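Local coordinates for protein endoglucanase, family GH5 (Zobellia galactanivorans, PDB 6GL2) that hydrolyses hemicellulose, probably by cutting beta-glucosidic bonds inside chains such as mixed-linked glucan, at residues L253-L256 with D257-D261; E16-L19 with D20-A23; Y229-Y232 with Q233-D237. All coordinates share one frame; numbering follows the deposited sequence. Where two conformers were deposited one is given.

Contact 1: residues L253-L256 with D257-D261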
loop_
_atom_site.group_PDB
_atom_site.type_symbol
_atom_site.label_atom_id
_atom_site.label_comp_id
_atom_site.label_asym_id
_atom_site.label_seq_id
_atom_site.Cartn_x
_atom_site.Cartn_y
_atom_site.Cartn_z
ATOM N N LEU A 253 -16.105 -12.170 -5.311
ATOM C CA LEU A 253 -15.807 -13.140 -4.315
ATOM C C LEU A 253 -14.787 -14.157 -4.912
ATOM O O LEU A 253 -13.920 -14.667 -4.183
ATOM C CB LEU A 253 -17.046 -13.892 -3.813
ATOM C CG LEU A 253 -18.040 -13.080 -3.037
ATOM C CD1 LEU A 253 -19.098 -14.038 -2.483
ATOM C CD2 LEU A 253 -17.311 -12.361 -1.870
ATOM N N ALA A 254 -14.854 -14.454 -6.219
ATOM C CA ALA A 254 -13.915 -15.381 -6.815
ATOM C C ALA A 254 -12.514 -14.787 -6.779
ATOM O O ALA A 254 -11.537 -15.458 -6.556
ATOM C CB ALA A 254 -14.282 -15.706 -8.263
ATOM N N GLU A 255 -12.394 -13.482 -7.070
ATOM C CA GLU A 255 -11.107 -12.745 -6.954
ATOM C C GLU A 255 -10.538 -12.858 -5.555
ATOM O O GLU A 255 -9.370 -13.213 -5.353
ATOM C CB GLU A 255 -11.356 -11.283 -7.403
ATOM C CG GLU A 255 -10.249 -10.277 -7.106
ATOM C CD GLU A 255 -9.052 -10.449 -7.963
ATOM O OE1 GLU A 255 -8.040 -9.693 -7.727
ATOM O OE2 GLU A 255 -8.971 -11.360 -8.885
ATOM N N LEU A 256 -11.362 -12.504 -4.579
ATOM C CA LEU A 256 -10.924 -12.500 -3.204
ATOM C C LEU A 256 -10.557 -13.921 -2.722
ATOM O O LEU A 256 -9.658 -14.153 -1.905
ATOM C CB LEU A 256 -11.886 -11.796 -2.256
ATOM C CG LEU A 256 -12.036 -10.289 -2.584
ATOM C CD1 LEU A 256 -13.119 -9.651 -1.670
ATOM C CD2 LEU A 256 -10.744 -9.479 -2.471
ATOM N N ASP A 257 -11.322 -14.924 -3.215
ATOM C CA ASP A 257 -11.075 -16.353 -2.859
ATOM C C ASP A 257 -9.763 -16.900 -3.469
ATOM O O ASP A 257 -9.081 -17.657 -2.858
ATOM C CB ASP A 257 -12.272 -17.265 -3.254
ATOM C CG ASP A 257 -13.488 -16.997 -2.474
ATOM O OD1 ASP A 257 -13.481 -16.481 -1.351
ATOM O OD2 ASP A 257 -14.565 -17.562 -2.887
ATOM N N LYS A 258 -9.402 -16.404 -4.667
ATOM C CA LYS A 258 -8.119 -16.687 -5.274
ATOM C C LYS A 258 -6.943 -16.242 -4.379
ATOM O O LYS A 258 -5.978 -16.919 -4.112
ATOM C CB LYS A 258 -8.035 -16.058 -6.662
ATOM C CG LYS A 258 -6.757 -15.995 -7.397
ATOM C CD LYS A 258 -6.980 -15.286 -8.760
ATOM C CE LYS A 258 -6.833 -13.717 -8.779
ATOM N NZ LYS A 258 -6.879 -12.815 -10.037
ATOM N N ILE A 259 -7.077 -14.997 -3.896
ATOM C CA ILE A 259 -6.068 -14.387 -3.009
ATOM C C ILE A 259 -6.012 -15.164 -1.679
ATOM O O ILE A 259 -4.962 -15.537 -1.169
ATOM C CB ILE A 259 -6.445 -12.915 -2.778
ATOM C CG1 ILE A 259 -6.400 -12.139 -4.102
ATOM C CG2 ILE A 259 -5.645 -12.310 -1.606
ATOM C CD1 ILE A 259 -7.034 -10.767 -3.988
ATOM N N ARG A 260 -7.185 -15.409 -1.075
ATOM C CA ARG A 260 -7.257 -16.195 0.153
ATOM C C ARG A 260 -6.655 -17.593 0.002
ATOM O O ARG A 260 -5.832 -18.064 0.767
ATOM C CB ARG A 260 -8.715 -16.346 0.662
ATOM C CG ARG A 260 -8.922 -17.346 1.785
ATOM C CD ARG A 260 -10.377 -17.818 1.874
ATOM N NE ARG A 260 -10.857 -18.581 0.668
ATOM C CZ ARG A 260 -12.141 -18.823 0.405
ATOM N NH1 ARG A 260 -13.093 -18.339 1.223
ATOM N NH2 ARG A 260 -12.491 -19.492 -0.684
ATOM N N ASP A 261 -7.113 -18.245 -1.066
ATOM C CA ASP A 261 -6.661 -19.650 -1.280
ATOM C C ASP A 261 -5.158 -19.806 -1.426
ATOM O O ASP A 261 -4.526 -20.737 -0.901
ATOM C CB ASP A 261 -7.426 -20.294 -2.427
ATOM C CG ASP A 261 -8.919 -20.490 -2.123
ATOM O OD1 ASP A 261 -9.348 -20.382 -0.968
ATOM O OD2 ASP A 261 -9.657 -20.756 -3.134
#
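Glu255 and Lys258 form an i to i+3 salt bridge within helix 246-266, which runs between the sixth and seventh strands of the TIM barrel. Lys258 NZ reaches Glu255 OE2 at 2.8 Å on the syn side of the carboxylate, 18° out of its plane. Bends in both chains, at chi2 of Glu255 (72°) and at chi3 of Lys258 (89°), bring the two ends together. The other oxygen, Glu255 OE1, is hydrogen-bonded by Thr205 and Ser228, so both oxygens of this buried carboxylate have partners. Alongside it, Ile259 CD1 lies 4.0 Å from Glu255 OE1 and 4.2 Å from Leu256 CD2, on the side that packs against Met273 of strand 271-276. A second cluster of charges involves Asp257, Arg260 and Asp261. Arg260 NE donates to Asp261 OD1 at 2.9 Å, nearly in the guanidinium plane, though it meets the carboxylate from above. Asp257 OD1 instead sits over one guanidinium face, 3.2 Å from Arg260 NH1, where only charge attraction acts; its stronger partner is Arg301 of helix 284-301. The backbone is an ordinary alpha-helix, with Arg260 N bonded to Leu256 O at 2.9 Å. With three donors around it, the Glu255 carboxylate probably stays ionised despite its burial, and the arginines should likewise keep Asp257 negative.

Contact 2: residues E16-L19 with D20-A23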
loop_
_atom_site.group_PDB
_atom_site.type_symbol
_atom_site.label_atom_id
_atom_site.label_comp_id
_atom_site.label_asym_id
_atom_site.label_seq_id
_atom_site.Cartn_x
_atom_site.Cartn_y
_atom_site.Cartn_z
ATOM N N GLU A 16 -3.154 -12.258 13.181
ATOM C CA GLU A 16 -3.827 -11.477 14.179
ATOM C C GLU A 16 -3.502 -9.967 14.030
ATOM O O GLU A 16 -4.337 -9.146 14.349
ATOM C CB GLU A 16 -3.495 -12.007 15.557
ATOM C CG GLU A 16 -4.263 -11.338 16.656
ATOM C CD GLU A 16 -5.801 -11.338 16.501
ATOM O OE1 GLU A 16 -6.455 -12.402 16.217
ATOM O OE2 GLU A 16 -6.376 -10.226 16.646
ATOM N N PHE A 17 -2.253 -9.686 13.696
ATOM C CA PHE A 17 -1.865 -8.275 13.411
ATOM C C PHE A 17 -2.743 -7.679 12.316
ATOM O O PHE A 17 -3.259 -6.549 12.518
ATOM C CB PHE A 17 -0.431 -8.327 13.065
ATOM C CG PHE A 17 0.210 -6.965 12.884
ATOM C CD1 PHE A 17 0.149 -6.277 11.647
ATOM C CD2 PHE A 17 0.939 -6.369 13.909
ATOM C CE1 PHE A 17 0.750 -5.046 11.503
ATOM C CE2 PHE A 17 1.549 -5.140 13.775
ATOM C CZ PHE A 17 1.466 -4.497 12.532
ATOM N N VAL A 18 -3.008 -8.378 11.244
ATOM C CA VAL A 18 -3.787 -7.845 10.182
ATOM C C VAL A 18 -5.226 -7.622 10.571
ATOM O O VAL A 18 -5.877 -6.716 10.173
ATOM C CB VAL A 18 -3.602 -8.669 8.861
ATOM C CG1 VAL A 18 -4.640 -8.367 7.808
ATOM C CG2 VAL A 18 -2.187 -8.454 8.337
ATOM N N LEU A 19 -5.777 -8.582 11.383
ATOM C CA LEU A 19 -7.105 -8.296 11.966
ATOM C C LEU A 19 -7.095 -6.990 12.771
ATOM O O LEU A 19 -8.051 -6.175 12.674
ATOM C CB LEU A 19 -7.620 -9.447 12.840
ATOM C CG LEU A 19 -7.858 -10.752 12.078
ATOM C CD1 LEU A 19 -8.306 -11.784 13.098
ATOM C CD2 LEU A 19 -8.916 -10.617 11.048
ATOM N N ASP A 20 -6.070 -6.831 13.603
ATOM C CA ASP A 20 -5.989 -5.598 14.444
ATOM C C ASP A 20 -5.848 -4.293 13.620
ATOM O O ASP A 20 -6.323 -3.277 14.065
ATOM C CB ASP A 20 -4.772 -5.698 15.339
ATOM C CG ASP A 20 -4.911 -6.732 16.456
ATOM O OD1 ASP A 20 -5.987 -7.349 16.599
ATOM O OD2 ASP A 20 -3.850 -6.945 17.112
ATOM N N MET A 21 -5.376 -4.427 12.397
ATOM C CA MET A 21 -5.226 -3.258 11.490
ATOM C C MET A 21 -6.651 -2.715 11.092
ATOM O O MET A 21 -6.701 -1.595 10.563
ATOM C CB MET A 21 -4.413 -3.603 10.269
ATOM C CG MET A 21 -2.962 -3.784 10.550
ATOM S SD MET A 21 -2.039 -4.378 9.112
ATOM C CE MET A 21 -2.112 -2.960 8.010
ATOM N N GLY A 22 -7.748 -3.500 11.222
ATOM C CA GLY A 22 -9.012 -2.978 10.931
ATOM C C GLY A 22 -9.141 -2.617 9.433
ATOM O O GLY A 22 -8.726 -3.379 8.558
ATOM N N ALA A 23 -9.739 -1.451 9.173
ATOM C CA ALA A 23 -9.865 -0.920 7.837
ATOM C C ALA A 23 -8.905 0.245 7.703
ATOM O O ALA A 23 -8.625 0.974 8.687
ATOM C CB ALA A 23 -11.267 -0.438 7.562
HETATM O O HOH W 1 -8.290 -6.056 9.058
#
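Val18 O takes two donors at the close of helix 14-20: the backbone N of Met21, by a weak bond of 3.2 Å, and a water at 2.7 Å. The same water also donates to Gly22 O at 2.8 Å, bridging the last turn to the chain that leaves it. Met21 N divides its hydrogen between Val18 O and Phe17 O, both bonds weak, as the backbone passes from alpha-helical towards tighter i to i+3 pairing. Gly22 N completes the change by bonding to Leu19 O at 3.1 Å, with the donor above the carbonyl plane. One residue before Met21, Asp20 N still makes a regular helical bond to Glu16 O at 3.0 Å. Gly22 then turns out of the helix with a positive phi of 65°. Among the side chains, Met21 SD lies 3.7 Å from Phe17 CE1, a Met-aromatic contact oblique to the ring. Phe17 CG stands anti to its own nitrogen (chi1 -174°), on the carbonyl side, where its ring meets the Met21 sulfur; Val18 CG2 meets that sulfur at 4.2 Å. This apolar trio covers the N-terminal end of the barrel: Phe17 packs edge-to-face on Tyr101, Met21 touches Ile103, Ile146 and Cys304 of three strands, and Ala23 pairs with Lys60 and Thr61 as the chain enters strand 24-26.

Contact 3: residues Y229-Y232 with Q233-D237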
loop_
_atom_site.group_PDB
_atom_site.type_symbol
_atom_site.label_atom_id
_atom_site.label_comp_id
_atom_site.label_asym_id
_atom_site.label_seq_id
_atom_site.Cartn_x
_atom_site.Cartn_y
_atom_site.Cartn_z
ATOM N N TYR A 229 -8.304 -3.417 -7.751
ATOM C CA TYR A 229 -9.370 -2.506 -8.057
ATOM C C TYR A 229 -10.498 -3.229 -8.867
ATOM O O TYR A 229 -10.730 -2.931 -10.003
ATOM C CB TYR A 229 -8.902 -1.311 -8.791
ATOM C CG TYR A 229 -7.975 -0.331 -8.036
ATOM C CD1 TYR A 229 -6.618 -0.590 -7.912
ATOM C CD2 TYR A 229 -8.485 0.780 -7.394
ATOM C CE1 TYR A 229 -5.799 0.318 -7.283
ATOM C CE2 TYR A 229 -7.652 1.676 -6.741
ATOM C CZ TYR A 229 -6.358 1.433 -6.682
ATOM O OH TYR A 229 -5.575 2.411 -6.045
ATOM N N PHE A 230 -11.044 -4.230 -8.231
ATOM C CA PHE A 230 -11.904 -5.231 -8.870
ATOM C C PHE A 230 -13.370 -4.797 -8.727
ATOM O O PHE A 230 -13.819 -4.547 -7.650
ATOM C CB PHE A 230 -11.724 -6.603 -8.216
ATOM C CG PHE A 230 -12.302 -7.715 -9.054
ATOM C CD1 PHE A 230 -13.687 -7.893 -9.104
ATOM C CD2 PHE A 230 -11.523 -8.418 -9.924
ATOM C CE1 PHE A 230 -14.240 -8.853 -9.963
ATOM C CE2 PHE A 230 -12.073 -9.398 -10.739
ATOM C CZ PHE A 230 -13.445 -9.603 -10.771
ATOM N N PRO A 231 -14.126 -4.744 -9.852
ATOM C CA PRO A 231 -13.702 -5.027 -11.229
ATOM C C PRO A 231 -13.215 -3.784 -11.934
ATOM O O PRO A 231 -13.796 -2.726 -11.730
ATOM C CB PRO A 231 -14.981 -5.582 -11.886
ATOM C CG PRO A 231 -16.029 -4.752 -11.206
ATOM C CD PRO A 231 -15.564 -4.562 -9.777
ATOM N N TYR A 232 -12.133 -3.871 -12.684
ATOM C CA TYR A 232 -11.506 -2.667 -13.151
ATOM C C TYR A 232 -12.368 -1.812 -14.081
ATOM O O TYR A 232 -12.148 -0.607 -14.209
ATOM C CB TYR A 232 -10.120 -2.997 -13.763
ATOM C CG TYR A 232 -10.223 -3.626 -15.110
ATOM C CD1 TYR A 232 -10.355 -2.856 -16.268
ATOM C CD2 TYR A 232 -10.243 -5.014 -15.241
ATOM C CE1 TYR A 232 -10.462 -3.470 -17.512
ATOM C CE2 TYR A 232 -10.318 -5.629 -16.496
ATOM C CZ TYR A 232 -10.442 -4.836 -17.609
ATOM O OH TYR A 232 -10.551 -5.423 -18.881
ATOM N N GLN A 233 -13.269 -2.446 -14.816
ATOM C CA GLN A 233 -14.110 -1.700 -15.721
ATOM C C GLN A 233 -14.992 -0.657 -14.990
ATOM O O GLN A 233 -15.248 0.416 -15.498
ATOM C CB GLN A 233 -15.046 -2.672 -16.421
ATOM C CG GLN A 233 -14.313 -3.615 -17.362
ATOM C CD GLN A 233 -13.909 -4.920 -16.741
ATOM O OE1 GLN A 233 -13.850 -5.137 -15.494
ATOM N NE2 GLN A 233 -13.637 -5.891 -17.662
ATOM N N PHE A 234 -15.434 -1.029 -13.808
ATOM C CA PHE A 234 -16.184 -0.172 -12.860
ATOM C C PHE A 234 -15.234 0.717 -12.063
ATOM O O PHE A 234 -15.466 1.911 -11.917
ATOM C CB PHE A 234 -16.968 -1.041 -11.944
ATOM C CG PHE A 234 -17.751 -0.305 -10.922
ATOM C CD1 PHE A 234 -18.980 0.266 -11.244
ATOM C CD2 PHE A 234 -17.346 -0.155 -9.578
ATOM C CE1 PHE A 234 -19.735 0.969 -10.321
ATOM C CE2 PHE A 234 -18.106 0.514 -8.660
ATOM C CZ PHE A 234 -19.301 1.100 -9.017
ATOM N N CYS A 235 -14.150 0.179 -11.574
ATOM C CA CYS A 235 -13.321 0.880 -10.601
ATOM C C CYS A 235 -12.327 1.877 -11.182
ATOM O O CYS A 235 -12.063 2.925 -10.594
ATOM C CB CYS A 235 -12.602 -0.085 -9.693
ATOM S SG CYS A 235 -13.586 -1.106 -8.657
ATOM N N LEU A 236 -11.714 1.486 -12.308
ATOM C CA LEU A 236 -10.657 2.263 -12.937
ATOM C C LEU A 236 -11.019 2.918 -14.220
ATOM O O LEU A 236 -10.740 4.130 -14.399
ATOM C CB LEU A 236 -9.419 1.381 -13.143
ATOM C CG LEU A 236 -8.734 0.820 -11.882
ATOM C CD1 LEU A 236 -7.542 -0.061 -12.213
ATOM C CD2 LEU A 236 -8.344 1.969 -10.957
ATOM N N ASP A 237 -11.602 2.170 -15.116
ATOM C CA ASP A 237 -11.802 2.723 -16.466
ATOM C C ASP A 237 -13.021 3.610 -16.600
ATOM O O ASP A 237 -13.044 4.471 -17.497
ATOM C CB ASP A 237 -11.988 1.600 -17.469
ATOM C CG ASP A 237 -10.741 0.831 -17.703
ATOM O OD1 ASP A 237 -9.649 1.271 -17.199
ATOM O OD2 ASP A 237 -10.882 -0.219 -18.404
#
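Gln233 folds back over the ring of Tyr232, the residue just before it. Gln233 CB lies 3.7 Å from Tyr232 C, and Gln233 CG makes a CH-pi contact 4.1 Å from the Tyr232 ring centroid. The bend at chi2 (93°) lays the amide along the same face, its plane 16° from that of the ring, with CD 3.5 Å above the ring plane and offset toward the rim. At the tip, Gln233 OE1 lies 3.6 Å from Tyr232 CD2, with Pro231 CB close by, while Gln233 NE2 stands over Tyr232 CZ at 3.4 Å. Asp237 OD2 comes to the edge of the ring. On another side of the turn, Leu236 CD2 covers a face of Tyr229, whose hydroxyl bonds to Glu275. Tyr232 O accepts both Leu236 N (2.9 Å) and Asp237 N (3.0 Å), the latter closing a pi-type turn. Pro231, at the N-cap and preceded by a cis peptide bond, takes Cys235 N on its carbonyl oxygen at 2.9 Å. Beside Gln233 lies Asp240, a ligand of a magnesium site known in this protein but empty in this chain. A short helix begun by a cis-proline thus shapes the loop after the sixth strand, at the C-terminal barrel face where GH5 enzymes open their active-site cleft.

Along the chain the order is contact 2, contact 3, contact 1, all in one (beta/alpha)8 barrel. Contact 2 ends the helix before the first strand and closes the N-terminal end of the barrel. Contacts 3 and 1 both belong to the connection from strand 222-227 to strand 271-276, through consecutive helices 232-237 and 246-266. Their centres are about 17 Å apart, yet they touch where Glu255 CG packs on Phe230 CD2 at 3.6 Å. Contact 2 touches neither: its centre is about 19 Å from that of contact 1 and 25 Å from that of contact 3. The three thus sample the bottom, outer wall and catalytic face of the barrel.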